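Local coordinates for ferritin like protein (Caulobacter vibrioides, PDB 3HL1) that is of unknown function but belongs to the ferritin-like family and probably binds metal inside its helical bundle, at residues Gln157-Val162 with Ala190-Ala195; Asn281-Phe284 with Gly288-Pro291; Ile87-Asp92 with Met118-Tyr123; Tyr28-Leu33 with Ala49-Glu54. One frame throughout, in Å; residues are numbered along the deposited sequence.

Interaction 1 of 4, residues Gln157-Val162 with Ala190-Ala195; sequences QLRGHV and AGFLQA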
loop_
_atom_site.group_PDB
_atom_site.type_symbol
_atom_site.label_atom_id
_atom_site.label_comp_id
_atom_site.label_asym_id
_atom_site.label_seq_id
_atom_site.Cartn_x
_atom_site.Cartn_y
_atom_site.Cartn_z
ATOM N N GLN A 157 -7.672 11.578 20.155
ATOM C CA GLN A 157 -7.266 12.715 20.952
ATOM C C GLN A 157 -7.448 14.006 20.225
ATOM O O GLN A 157 -7.778 15.025 20.852
ATOM C CB GLN A 157 -5.797 12.611 21.347
ATOM C CG GLN A 157 -5.503 11.448 22.313
ATOM C CD GLN A 157 -4.044 11.355 22.716
ATOM O OE1 GLN A 157 -3.274 12.285 22.514
ATOM N NE2 GLN A 157 -3.666 10.240 23.313
ATOM N N LEU A 158 -7.227 13.977 18.901
ATOM C CA LEU A 158 -7.297 15.172 18.088
ATOM C C LEU A 158 -8.579 15.308 17.239
ATOM O O LEU A 158 -8.613 16.075 16.280
ATOM C CB LEU A 158 -6.033 15.231 17.203
ATOM C CG LEU A 158 -4.715 15.405 17.985
ATOM C CD1 LEU A 158 -3.512 14.960 17.213
ATOM C CD2 LEU A 158 -4.492 16.824 18.519
ATOM N N ARG A 159 -9.631 14.590 17.618
ATOM C CA ARG A 159 -10.916 14.625 16.915
ATOM C C ARG A 159 -11.611 16.003 16.815
ATOM O O ARG A 159 -12.431 16.218 15.923
ATOM C CB ARG A 159 -11.871 13.639 17.531
ATOM C CG ARG A 159 -12.293 13.983 18.985
ATOM C CD ARG A 159 -12.974 12.759 19.583
ATOM N NE ARG A 159 -13.513 13.036 20.898
ATOM C CZ ARG A 159 -12.844 12.961 22.044
ATOM N NH1 ARG A 159 -11.575 12.603 22.112
ATOM N NH2 ARG A 159 -13.474 13.252 23.168
ATOM N N GLY A 160 -11.233 16.945 17.674
ATOM C CA GLY A 160 -11.693 18.308 17.534
ATOM C C GLY A 160 -11.342 18.979 16.244
ATOM O O GLY A 160 -11.999 19.936 15.850
ATOM N N HIS A 161 -10.303 18.485 15.565
ATOM C CA HIS A 161 -9.886 19.004 14.286
ATOM C C HIS A 161 -10.670 18.458 13.108
ATOM O O HIS A 161 -10.480 18.942 11.984
ATOM C CB HIS A 161 -8.409 18.701 14.076
ATOM C CG HIS A 161 -7.513 19.550 14.901
ATOM N ND1 HIS A 161 -6.985 19.113 16.094
ATOM C CD2 HIS A 161 -7.065 20.822 14.722
ATOM C CE1 HIS A 161 -6.232 20.073 16.609
ATOM N NE2 HIS A 161 -6.281 21.126 15.812
ATOM N N VAL A 162 -11.498 17.436 13.327
ATOM C CA VAL A 162 -12.243 16.840 12.214
ATOM C C VAL A 162 -13.295 17.781 11.665
ATOM O O VAL A 162 -14.126 18.304 12.402
ATOM C CB VAL A 162 -12.867 15.528 12.569
ATOM C CG1 VAL A 162 -13.694 15.042 11.344
ATOM C CG2 VAL A 162 -11.762 14.526 13.020
ATOM N N ALA A 190 -18.618 12.970 15.490
ATOM C CA ALA A 190 -19.302 12.180 14.447
ATOM C C ALA A 190 -18.358 11.837 13.281
ATOM O O ALA A 190 -18.350 10.701 12.804
ATOM C CB ALA A 190 -20.528 12.924 13.923
ATOM N N GLY A 191 -17.571 12.823 12.802
ATOM C CA GLY A 191 -16.628 12.560 11.708
ATOM C C GLY A 191 -15.498 11.678 12.163
ATOM O O GLY A 191 -14.966 10.870 11.406
ATOM N N PHE A 192 -15.102 11.828 13.421
ATOM C CA PHE A 192 -14.106 10.936 13.981
ATOM C C PHE A 192 -14.613 9.484 13.952
ATOM O O PHE A 192 -13.881 8.574 13.578
ATOM C CB PHE A 192 -13.706 11.327 15.406
ATOM C CG PHE A 192 -13.080 10.197 16.173
ATOM C CD1 PHE A 192 -11.843 9.684 15.812
ATOM C CD2 PHE A 192 -13.738 9.614 17.231
ATOM C CE1 PHE A 192 -11.274 8.639 16.511
ATOM C CE2 PHE A 192 -13.178 8.557 17.918
ATOM C CZ PHE A 192 -11.946 8.088 17.578
ATOM N N LEU A 193 -15.873 9.269 14.356
ATOM C CA LEU A 193 -16.469 7.924 14.290
ATOM C C LEU A 193 -16.522 7.353 12.838
ATOM O O LEU A 193 -16.256 6.157 12.629
ATOM C CB LEU A 193 -17.849 7.907 14.964
ATOM C CG LEU A 193 -17.824 8.167 16.478
ATOM C CD1 LEU A 193 -19.196 8.315 17.110
ATOM C CD2 LEU A 193 -16.987 7.054 17.134
ATOM N N GLN A 194 -16.829 8.190 11.855
ATOM C CA GLN A 194 -16.755 7.781 10.440
ATOM C C GLN A 194 -15.334 7.406 10.041
ATOM O O GLN A 194 -15.109 6.420 9.340
ATOM C CB GLN A 194 -17.217 8.896 9.523
ATOM C CG GLN A 194 -18.651 9.288 9.705
ATOM C CD GLN A 194 -19.070 10.378 8.798
ATOM O OE1 GLN A 194 -18.378 11.373 8.669
ATOM N NE2 GLN A 194 -20.220 10.218 8.153
ATOM N N ALA A 195 -14.369 8.228 10.460
ATOM C CA ALA A 195 -12.929 7.993 10.174
ATOM C C ALA A 195 -12.496 6.649 10.723
ATOM O O ALA A 195 -11.741 5.925 10.087
ATOM C CB ALA A 195 -12.063 9.136 10.778
#

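Interaction 2 of 4, residues Asn281-Phe284 with Gly288-Pro291; sequences NGMF and GAPP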
loop_
_atom_site.group_PDB
_atom_site.type_symbol
_atom_site.label_atom_id
_atom_site.label_comp_id
_atom_site.label_asym_id
_atom_site.label_seq_id
_atom_site.Cartn_x
_atom_site.Cartn_y
_atom_site.Cartn_z
ATOM N N ASN A 281 -1.793 13.528 -6.477
ATOM C CA ASN A 281 -1.499 14.636 -5.588
ATOM C C ASN A 281 -2.548 15.726 -5.673
ATOM O O ASN A 281 -2.933 16.281 -4.665
ATOM C CB ASN A 281 -0.085 15.154 -5.796
ATOM C CG ASN A 281 0.934 14.237 -5.174
ATOM O OD1 ASN A 281 0.599 13.519 -4.235
ATOM N ND2 ASN A 281 2.150 14.176 -5.731
ATOM N N GLY A 282 -3.013 16.014 -6.882
ATOM C CA GLY A 282 -4.032 17.028 -7.085
ATOM C C GLY A 282 -5.321 16.599 -6.417
ATOM O O GLY A 282 -5.955 17.391 -5.671
HETATM N N MSE A 283 -5.684 15.343 -6.634
HETATM C CA MSE A 283 -6.875 14.753 -6.038
HETATM C C MSE A 283 -6.837 14.683 -4.512
HETATM O O MSE A 283 -7.848 14.918 -3.834
HETATM C CB MSE A 283 -7.126 13.361 -6.613
HETATM C CG MSE A 283 -7.647 13.518 -8.089
HETATM SE SE MSE A 283 -7.539 11.857 -9.061
HETATM C CE MSE A 283 -9.009 11.058 -8.270
ATOM N N PHE A 284 -5.698 14.322 -3.963
ATOM C CA PHE A 284 -5.554 14.255 -2.513
ATOM C C PHE A 284 -5.532 15.641 -1.865
ATOM O O PHE A 284 -5.517 15.726 -0.665
ATOM C CB PHE A 284 -4.239 13.552 -2.168
ATOM C CG PHE A 284 -4.240 12.081 -2.386
ATOM C CD1 PHE A 284 -5.291 11.410 -2.953
ATOM C CD2 PHE A 284 -3.108 11.366 -2.072
ATOM C CE1 PHE A 284 -5.237 10.062 -3.168
ATOM C CE2 PHE A 284 -3.072 10.011 -2.269
ATOM C CZ PHE A 284 -4.133 9.371 -2.838
ATOM N N GLY A 288 -10.470 18.128 -8.558
ATOM C CA GLY A 288 -11.293 17.121 -9.224
ATOM C C GLY A 288 -10.437 16.072 -9.931
ATOM O O GLY A 288 -9.272 16.330 -10.319
ATOM N N ALA A 289 -11.017 14.884 -10.070
ATOM C CA ALA A 289 -10.461 13.836 -10.865
ATOM C C ALA A 289 -10.431 14.308 -12.351
ATOM O O ALA A 289 -11.462 14.614 -12.923
ATOM C CB ALA A 289 -11.318 12.614 -10.718
ATOM N N PRO A 290 -9.258 14.368 -12.978
ATOM C CA PRO A 290 -9.287 14.789 -14.400
ATOM C C PRO A 290 -9.785 13.659 -15.283
ATOM O O PRO A 290 -9.783 12.534 -14.845
ATOM C CB PRO A 290 -7.819 15.071 -14.714
ATOM C CG PRO A 290 -7.081 14.075 -13.790
ATOM C CD PRO A 290 -7.894 14.072 -12.504
ATOM N N PRO A 291 -10.168 13.949 -16.538
ATOM C CA PRO A 291 -10.426 12.855 -17.484
ATOM C C PRO A 291 -9.184 11.918 -17.646
ATOM O O PRO A 291 -9.354 10.725 -17.848
ATOM C CB PRO A 291 -10.748 13.597 -18.787
ATOM C CG PRO A 291 -11.124 14.997 -18.374
ATOM C CD PRO A 291 -10.301 15.273 -17.152
#

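Interaction 3 of 4, residues Ile87-Asp92 with Met118-Tyr123; sequences IDFDLD and MCLIEY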
loop_
_atom_site.group_PDB
_atom_site.type_symbol
_atom_site.label_atom_id
_atom_site.label_comp_id
_atom_site.label_asym_id
_atom_site.label_seq_id
_atom_site.Cartn_x
_atom_site.Cartn_y
_atom_site.Cartn_z
ATOM N N ILE A 87 7.996 -0.330 9.068
ATOM C CA ILE A 87 7.852 -1.684 9.613
ATOM C C ILE A 87 9.223 -2.229 10.020
ATOM O O ILE A 87 10.178 -2.167 9.264
ATOM C CB ILE A 87 7.184 -2.677 8.649
ATOM C CG1 ILE A 87 5.780 -2.187 8.253
ATOM C CG2 ILE A 87 7.111 -4.086 9.297
ATOM C CD1 ILE A 87 4.810 -1.975 9.436
ATOM N N ASP A 88 9.308 -2.654 11.260
ATOM C CA ASP A 88 10.505 -3.342 11.821
ATOM C C ASP A 88 10.103 -4.694 12.395
ATOM O O ASP A 88 9.528 -4.781 13.475
ATOM C CB ASP A 88 11.073 -2.477 12.944
ATOM C CG ASP A 88 12.394 -3.007 13.511
ATOM O OD1 ASP A 88 12.920 -4.053 13.032
ATOM O OD2 ASP A 88 12.880 -2.360 14.468
ATOM N N PHE A 89 10.440 -5.766 11.693
ATOM C CA PHE A 89 10.026 -7.105 12.109
ATOM C C PHE A 89 10.779 -7.570 13.365
ATOM O O PHE A 89 10.342 -8.498 14.034
ATOM C CB PHE A 89 10.160 -8.097 10.948
ATOM C CG PHE A 89 9.283 -7.738 9.770
ATOM C CD1 PHE A 89 7.919 -7.712 9.903
ATOM C CD2 PHE A 89 9.837 -7.386 8.554
ATOM C CE1 PHE A 89 7.099 -7.371 8.833
ATOM C CE2 PHE A 89 9.034 -7.011 7.467
ATOM C CZ PHE A 89 7.651 -6.998 7.610
ATOM N N ASP A 90 11.882 -6.887 13.660
ATOM C CA ASP A 90 12.717 -7.155 14.835
ATOM C C ASP A 90 11.921 -6.835 16.071
ATOM O O ASP A 90 12.287 -7.228 17.160
ATOM C CB ASP A 90 13.968 -6.266 14.898
ATOM C CG ASP A 90 15.007 -6.589 13.839
ATOM O OD1 ASP A 90 14.983 -7.692 13.251
ATOM O OD2 ASP A 90 15.880 -5.714 13.623
ATOM N N LEU A 91 10.853 -6.062 15.926
ATOM C CA LEU A 91 10.001 -5.761 17.068
ATOM C C LEU A 91 9.103 -6.935 17.475
ATOM O O LEU A 91 8.519 -6.936 18.552
ATOM C CB LEU A 91 9.148 -4.523 16.808
ATOM C CG LEU A 91 9.891 -3.206 16.570
ATOM C CD1 LEU A 91 8.947 -2.129 16.148
ATOM C CD2 LEU A 91 10.618 -2.790 17.863
ATOM N N ASP A 92 8.948 -7.903 16.590
ATOM C CA ASP A 92 7.966 -8.952 16.766
ATOM C C ASP A 92 8.618 -10.214 17.327
ATOM O O ASP A 92 9.775 -10.482 17.068
ATOM C CB ASP A 92 7.339 -9.295 15.403
ATOM C CG ASP A 92 6.661 -8.117 14.749
ATOM O OD1 ASP A 92 6.174 -7.255 15.513
ATOM O OD2 ASP A 92 6.623 -8.047 13.493
HETATM N N MSE A 118 5.380 -10.409 0.641
HETATM C CA MSE A 118 3.937 -10.097 0.666
HETATM C C MSE A 118 3.238 -10.602 1.936
HETATM O O MSE A 118 2.448 -9.861 2.544
HETATM C CB MSE A 118 3.280 -10.604 -0.613
HETATM C CG MSE A 118 3.810 -9.838 -1.781
HETATM SE SE MSE A 118 3.193 -10.554 -3.462
HETATM C CE MSE A 118 1.605 -9.956 -3.431
ATOM N N CYS A 119 3.650 -11.783 2.402
ATOM C CA CYS A 119 3.157 -12.361 3.665
ATOM C C CYS A 119 3.618 -11.525 4.859
ATOM O O CYS A 119 2.835 -11.223 5.766
ATOM C CB CYS A 119 3.608 -13.814 3.849
ATOM S SG CYS A 119 2.804 -15.001 2.739
ATOM N N LEU A 120 4.870 -11.106 4.830
ATOM C CA LEU A 120 5.445 -10.231 5.858
ATOM C C LEU A 120 4.749 -8.873 5.936
ATOM O O LEU A 120 4.410 -8.404 7.021
ATOM C CB LEU A 120 6.927 -10.026 5.557
ATOM C CG LEU A 120 7.862 -11.144 5.983
ATOM C CD1 LEU A 120 9.196 -10.966 5.312
ATOM C CD2 LEU A 120 8.012 -11.115 7.486
ATOM N N ILE A 121 4.518 -8.257 4.799
ATOM C CA ILE A 121 3.859 -6.930 4.768
ATOM C C ILE A 121 2.508 -6.993 5.454
ATOM O O ILE A 121 2.153 -6.083 6.180
ATOM C CB ILE A 121 3.680 -6.428 3.333
ATOM C CG1 ILE A 121 5.004 -5.980 2.744
ATOM C CG2 ILE A 121 2.710 -5.250 3.259
ATOM C CD1 ILE A 121 4.978 -6.081 1.192
ATOM N N GLU A 122 1.751 -8.045 5.174
ATOM C CA GLU A 122 0.421 -8.207 5.703
ATOM C C GLU A 122 0.358 -9.015 7.003
ATOM O O GLU A 122 -0.721 -9.419 7.432
ATOM C CB GLU A 122 -0.476 -8.890 4.648
ATOM C CG GLU A 122 -0.512 -8.210 3.250
ATOM C CD GLU A 122 -1.404 -6.962 3.177
ATOM O OE1 GLU A 122 -1.951 -6.488 4.228
ATOM O OE2 GLU A 122 -1.564 -6.441 2.046
ATOM N N TYR A 123 1.503 -9.244 7.621
ATOM C CA TYR A 123 1.597 -10.039 8.840
ATOM C C TYR A 123 0.663 -9.477 9.918
ATOM O O TYR A 123 0.740 -8.267 10.224
ATOM C CB TYR A 123 3.023 -10.015 9.370
ATOM C CG TYR A 123 3.306 -11.032 10.443
ATOM C CD1 TYR A 123 3.198 -12.405 10.182
ATOM C CD2 TYR A 123 3.744 -10.630 11.700
ATOM C CE1 TYR A 123 3.487 -13.314 11.148
ATOM C CE2 TYR A 123 4.041 -11.557 12.669
ATOM C CZ TYR A 123 3.894 -12.898 12.371
ATOM O OH TYR A 123 4.221 -13.840 13.298
#

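Interaction 4 of 4, residues Tyr28-Leu33 with Ala49-Glu54; sequences YYLTVL and AAVYQE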
loop_
_atom_site.group_PDB
_atom_site.type_symbol
_atom_site.label_atom_id
_atom_site.label_comp_id
_atom_site.label_asym_id
_atom_site.label_seq_id
_atom_site.Cartn_x
_atom_site.Cartn_y
_atom_site.Cartn_z
ATOM N N TYR A 28 5.001 -2.868 -5.702
ATOM C CA TYR A 28 5.469 -4.180 -5.312
ATOM C C TYR A 28 4.527 -5.291 -5.812
ATOM O O TYR A 28 4.992 -6.195 -6.455
ATOM C CB TYR A 28 5.690 -4.292 -3.780
ATOM C CG TYR A 28 6.643 -5.400 -3.392
ATOM C CD1 TYR A 28 6.174 -6.710 -3.213
ATOM C CD2 TYR A 28 8.028 -5.160 -3.248
ATOM C CE1 TYR A 28 7.054 -7.749 -2.883
ATOM C CE2 TYR A 28 8.917 -6.198 -2.916
ATOM C CZ TYR A 28 8.410 -7.472 -2.732
ATOM O OH TYR A 28 9.242 -8.468 -2.472
ATOM N N TYR A 29 3.260 -5.229 -5.451
ATOM C CA TYR A 29 2.262 -6.184 -5.817
ATOM C C TYR A 29 2.014 -6.177 -7.320
ATOM O O TYR A 29 1.773 -7.212 -7.898
ATOM C CB TYR A 29 0.938 -5.904 -5.105
ATOM C CG TYR A 29 0.894 -6.126 -3.603
ATOM C CD1 TYR A 29 2.059 -6.352 -2.843
ATOM C CD2 TYR A 29 -0.294 -5.875 -2.906
ATOM C CE1 TYR A 29 2.002 -6.496 -1.466
ATOM C CE2 TYR A 29 -0.339 -5.942 -1.508
ATOM C CZ TYR A 29 0.791 -6.269 -0.793
ATOM O OH TYR A 29 0.732 -6.319 0.607
ATOM N N LEU A 30 1.988 -5.003 -7.938
ATOM C CA LEU A 30 1.746 -4.900 -9.372
ATOM C C LEU A 30 2.844 -5.584 -10.169
ATOM O O LEU A 30 2.575 -6.270 -11.185
ATOM C CB LEU A 30 1.638 -3.432 -9.826
ATOM C CG LEU A 30 0.309 -2.700 -9.550
ATOM C CD1 LEU A 30 0.461 -1.163 -9.840
ATOM C CD2 LEU A 30 -0.890 -3.380 -10.307
ATOM N N THR A 31 4.081 -5.382 -9.731
ATOM C CA THR A 31 5.269 -5.994 -10.348
ATOM C C THR A 31 5.175 -7.520 -10.306
ATOM O O THR A 31 5.370 -8.156 -11.338
ATOM C CB THR A 31 6.568 -5.454 -9.728
ATOM O OG1 THR A 31 6.574 -4.034 -9.923
ATOM C CG2 THR A 31 7.808 -6.103 -10.425
ATOM N N VAL A 32 4.799 -8.078 -9.154
ATOM C CA VAL A 32 4.511 -9.543 -9.038
ATOM C C VAL A 32 3.360 -9.947 -9.924
ATOM O O VAL A 32 3.473 -10.917 -10.659
ATOM C CB VAL A 32 4.235 -9.953 -7.570
ATOM C CG1 VAL A 32 3.760 -11.426 -7.442
ATOM C CG2 VAL A 32 5.491 -9.625 -6.753
ATOM N N LEU A 33 2.251 -9.223 -9.851
ATOM C CA LEU A 33 1.065 -9.547 -10.645
ATOM C C LEU A 33 1.375 -9.740 -12.113
ATOM O O LEU A 33 1.096 -10.760 -12.699
ATOM C CB LEU A 33 0.011 -8.432 -10.522
ATOM C CG LEU A 33 -1.321 -8.597 -11.205
ATOM C CD1 LEU A 33 -2.058 -9.912 -10.671
ATOM C CD2 LEU A 33 -2.181 -7.297 -11.125
ATOM N N ALA A 49 -6.949 -8.503 -6.964
ATOM C CA ALA A 49 -7.967 -7.992 -6.067
ATOM C C ALA A 49 -7.285 -7.250 -4.905
ATOM O O ALA A 49 -7.728 -6.161 -4.505
ATOM C CB ALA A 49 -8.900 -9.132 -5.566
ATOM N N ALA A 50 -6.168 -7.800 -4.416
ATOM C CA ALA A 50 -5.408 -7.181 -3.325
ATOM C C ALA A 50 -4.848 -5.815 -3.683
ATOM O O ALA A 50 -4.886 -4.882 -2.877
ATOM C CB ALA A 50 -4.224 -8.105 -2.843
ATOM N N VAL A 51 -4.332 -5.691 -4.889
ATOM C CA VAL A 51 -3.790 -4.432 -5.434
ATOM C C VAL A 51 -4.861 -3.341 -5.436
ATOM O O VAL A 51 -4.653 -2.192 -5.030
ATOM C CB VAL A 51 -3.335 -4.565 -6.905
ATOM C CG1 VAL A 51 -3.182 -3.155 -7.555
ATOM C CG2 VAL A 51 -2.050 -5.333 -6.993
ATOM N N TYR A 52 -6.039 -3.708 -5.915
ATOM C CA TYR A 52 -7.170 -2.810 -5.958
ATOM C C TYR A 52 -7.562 -2.375 -4.551
ATOM O O TYR A 52 -7.897 -1.229 -4.346
ATOM C CB TYR A 52 -8.382 -3.461 -6.655
ATOM C CG TYR A 52 -8.191 -3.747 -8.154
ATOM C CD1 TYR A 52 -7.136 -3.180 -8.891
ATOM C CD2 TYR A 52 -9.084 -4.570 -8.838
ATOM C CE1 TYR A 52 -6.967 -3.441 -10.256
ATOM C CE2 TYR A 52 -8.941 -4.824 -10.219
ATOM C CZ TYR A 52 -7.886 -4.249 -10.913
ATOM O OH TYR A 52 -7.749 -4.510 -12.259
ATOM N N GLN A 53 -7.501 -3.287 -3.582
ATOM C CA GLN A 53 -7.747 -2.924 -2.189
ATOM C C GLN A 53 -6.686 -1.985 -1.628
ATOM O O GLN A 53 -7.002 -1.073 -0.844
ATOM C CB GLN A 53 -7.878 -4.157 -1.314
ATOM C CG GLN A 53 -9.087 -4.962 -1.722
ATOM C CD GLN A 53 -9.462 -6.005 -0.696
ATOM O OE1 GLN A 53 -8.606 -6.553 0.009
ATOM N NE2 GLN A 53 -10.745 -6.278 -0.603
ATOM N N GLU A 54 -5.438 -2.166 -2.027
ATOM C CA GLU A 54 -4.390 -1.227 -1.562
ATOM C C GLU A 54 -4.668 0.178 -2.040
ATOM O O GLU A 54 -4.463 1.120 -1.300
ATOM C CB GLU A 54 -2.983 -1.668 -2.010
ATOM C CG GLU A 54 -2.503 -2.931 -1.366
ATOM C CD GLU A 54 -2.370 -2.777 0.164
ATOM O OE1 GLU A 54 -1.476 -2.071 0.638
ATOM O OE2 GLU A 54 -3.170 -3.356 0.886
#

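Interaction 1 of 4, residues Gln157-Val162 with Ala190-Ala195
Arg159 and Phe192 meet through their first methylenes, with Arg159 CB 3.6 Å from Phe192 CB and 3.9 Å from Phe192 CG, oblique to the phenyl ring. Farther out, Arg159 CD passes 4.0 Å from Phe192 CD2, so the aliphatic part of the arginine carries the contact. Its CG stands between the backbone N and the carbonyl carbon (chi1 66°), and the chain then runs extended to NE, taking the guanidinium past the ring with the two planes 47° apart. The charged end is held elsewhere: NE forms a salt bridge with Asp189 in the first turn of helix 188-207, and NH1 a hydrogen bond with Glu156 O at the end of helix 144-157. The arginine thereby ties together two helices of the ferritin-like fold at the place where the chain leaves one of them through a short 3-10 turn. Val162 N closes that turn on Arg159 O at 3.0 Å. Val162 faces the same helix one residue before Phe192: its CG1 rests 3.9 Å from Gly191 CA, a close approach to the backbone made possible by the missing side chain of the glycine. The other branch, Val162 CG2, is 4.4 Å from Phe192 CB, a looser touch. A backbone hydrogen bond between Val162 and Gly188 pins the loop to the start of the helix. Phe192 CG is anti to the backbone N (chi1 160°), which turns the ring toward helix 144-157, where Met155 and Glu156 touch it, while Tyr68 packs on both Phe192 and Val162.

Interaction 2 of 4, residues Asn281-Phe284 with Gly288-Pro291
The connection between helix 261-283 and helix 292-309 folds back on the helix it has just left, and Met283 in the last turn of that helix is the side chain it folds against. The residue is modelled as selenomethionine. Its CG starts anti to the carbonyl carbon (chi1 -73°), and the chain continues nearly straight about chi2, then bends at the selenium (chi3 76°), which turns the terminal methyl onto the loop. Contact is made at successive atoms: Met283 CG lies 3.9 Å from Gly288 O, SE of Met283 is 4.0 Å from Ala289 CA, and Met283 CE ends 3.7 Å from Ala289 CB. The selenium also meets the proline that follows, with Met283 SE 4.1 Å from Pro290 CD, the two side chains lying at a slant to each other. From Gly288 to Pro290 the backbone angles are extended and close to those of polyproline II, so the chain runs past the methionine instead of coiling round it. In the turn before it, the Ser285 hydroxyl lies within hydrogen-bonding distance of the carbonyls of both Asn281 and Gly282, which must share its one proton. Met169 and Glu171, from another loop, also touch Met283, and Asn281 OD1 is hydrogen-bonded to Leu74 N, so this corner gathers several connections. A flexible, polarisable side chain laid against a methyl group and a proline ring implies cohesion by dispersion and by excluding water from the methionine, with no hydrogen bond between the two segments to give the contact direction.

Interaction 3 of 4, residues Ile87-Asp92 with Met118-Tyr123
The Phe89 ring is sandwiched between two aliphatic side chains, with Leu120 CD2 over the centre of one face and Ile87 CG2 over the opposite face, displaced toward the rim. The leucine methyl makes a true CH-pi contact, 4.0 Å from the Phe89 ring centroid and only 5° off its normal. Beyond the methyl, Phe89 CZ comes to 3.7 Å from Leu120 CB, and Phe89 CE1 to 3.4 Å from Leu120 O. Thus the far end of the ring touches both the side chain and the main chain of Leu120, near the end of helix 112-121. Leu120 O also accepts Tyr123 N at 3.1 Å as the helix gives way to a turn at Glu122. A second, looser point of contact lies beside the first, where Asp92 OD2 is 4.3 Å from Tyr123 CD2, oblique to the tyrosine ring. The loop that delivers Phe89 is a 3-10 turn opened by an Asx turn: Asp88 OD1 accepts Asp90 N at 3.1 Å, the amide coming from above the carboxylate plane. With CG of Phe89 anti to its carbonyl carbon (chi1 -62°), the ring projects from the turn onto the helix. In the ferritin-like fold this contact lays the long connection after helix 42-67 over the outer side of helix 112-121, while Ile121 packs inward on helix 8-35. No hydrogen bond crosses between the segments; attachment rests on dispersion, since Leu120 O sits beside CE1 and CZ tilted out of the ring plane, where any C-H...O attraction is at most weak.

Interaction 4 of 4, residues Tyr28-Leu33 with Ala49-Glu54
Tyr29 leaves helix 8-35 with CB 3.6 Å from Val51 CG2, a methyl that also lies at the edge of the tyrosine ring, near its plane. One side of the ring then reaches Glu54: Tyr29 CD2 is 4.0 Å from Glu54 CG, and Tyr29 CE2 closes to 3.7 Å from the same carbon. Here the two side chains are at about a right angle, ring and carboxylate planes 50° apart. At the tip, Tyr29 OH bonds to Glu122. On the other branch of Val51, CG1 is 3.6 Å from Leu30 CD2; Val51 has a second conformer, so its methyl contacts describe one of two states. The Glu54 chain bends at chi2 (-63°), and its oxygens find partners elsewhere, OE1 on Thr25 OG1 and OE2 on an oxygen of an unidentified ligand. With the carboxylates of Glu22 and Glu122 close by, this acidic group within a helical bundle is consistent with a ferritin-type metal site, although no metal is modelled. Helices 8-35 and 42-67 run antiparallel here, their local axes 9.7 Å apart and crossing at -160°. Helix 233-242 adds Phe237, edge-to-face with Tyr29, and helix 112-121 adds Ile121 against the same side chain.

In the fold
Interactions 3 and 4 meet at the acidic pocket that holds an unidentified ligand, possibly a metal site. The bond that joins them, Glu122 OE2 to Tyr29 OH, is 2.7 Å long. Glu122 and Glu54 both bond the same oxygen of the ligand, and Met118 CE packs 3.7 Å from Tyr29 CD1. The centres of interactions 3 and 4 are about 18 Å apart. From the centre of the chain, interaction 4 lies about 8 Å away, interaction 3 about 14 Å, interaction 2 about 19 Å and interaction 1 about 23 Å. Interactions 1 and 2 do not touch, nearest atoms being about 14 Å apart; interactions 2 and 4 come closer, nearest atoms about 8 Å apart. Interactions 2 and 3 lie on opposite sides of the chain's centre.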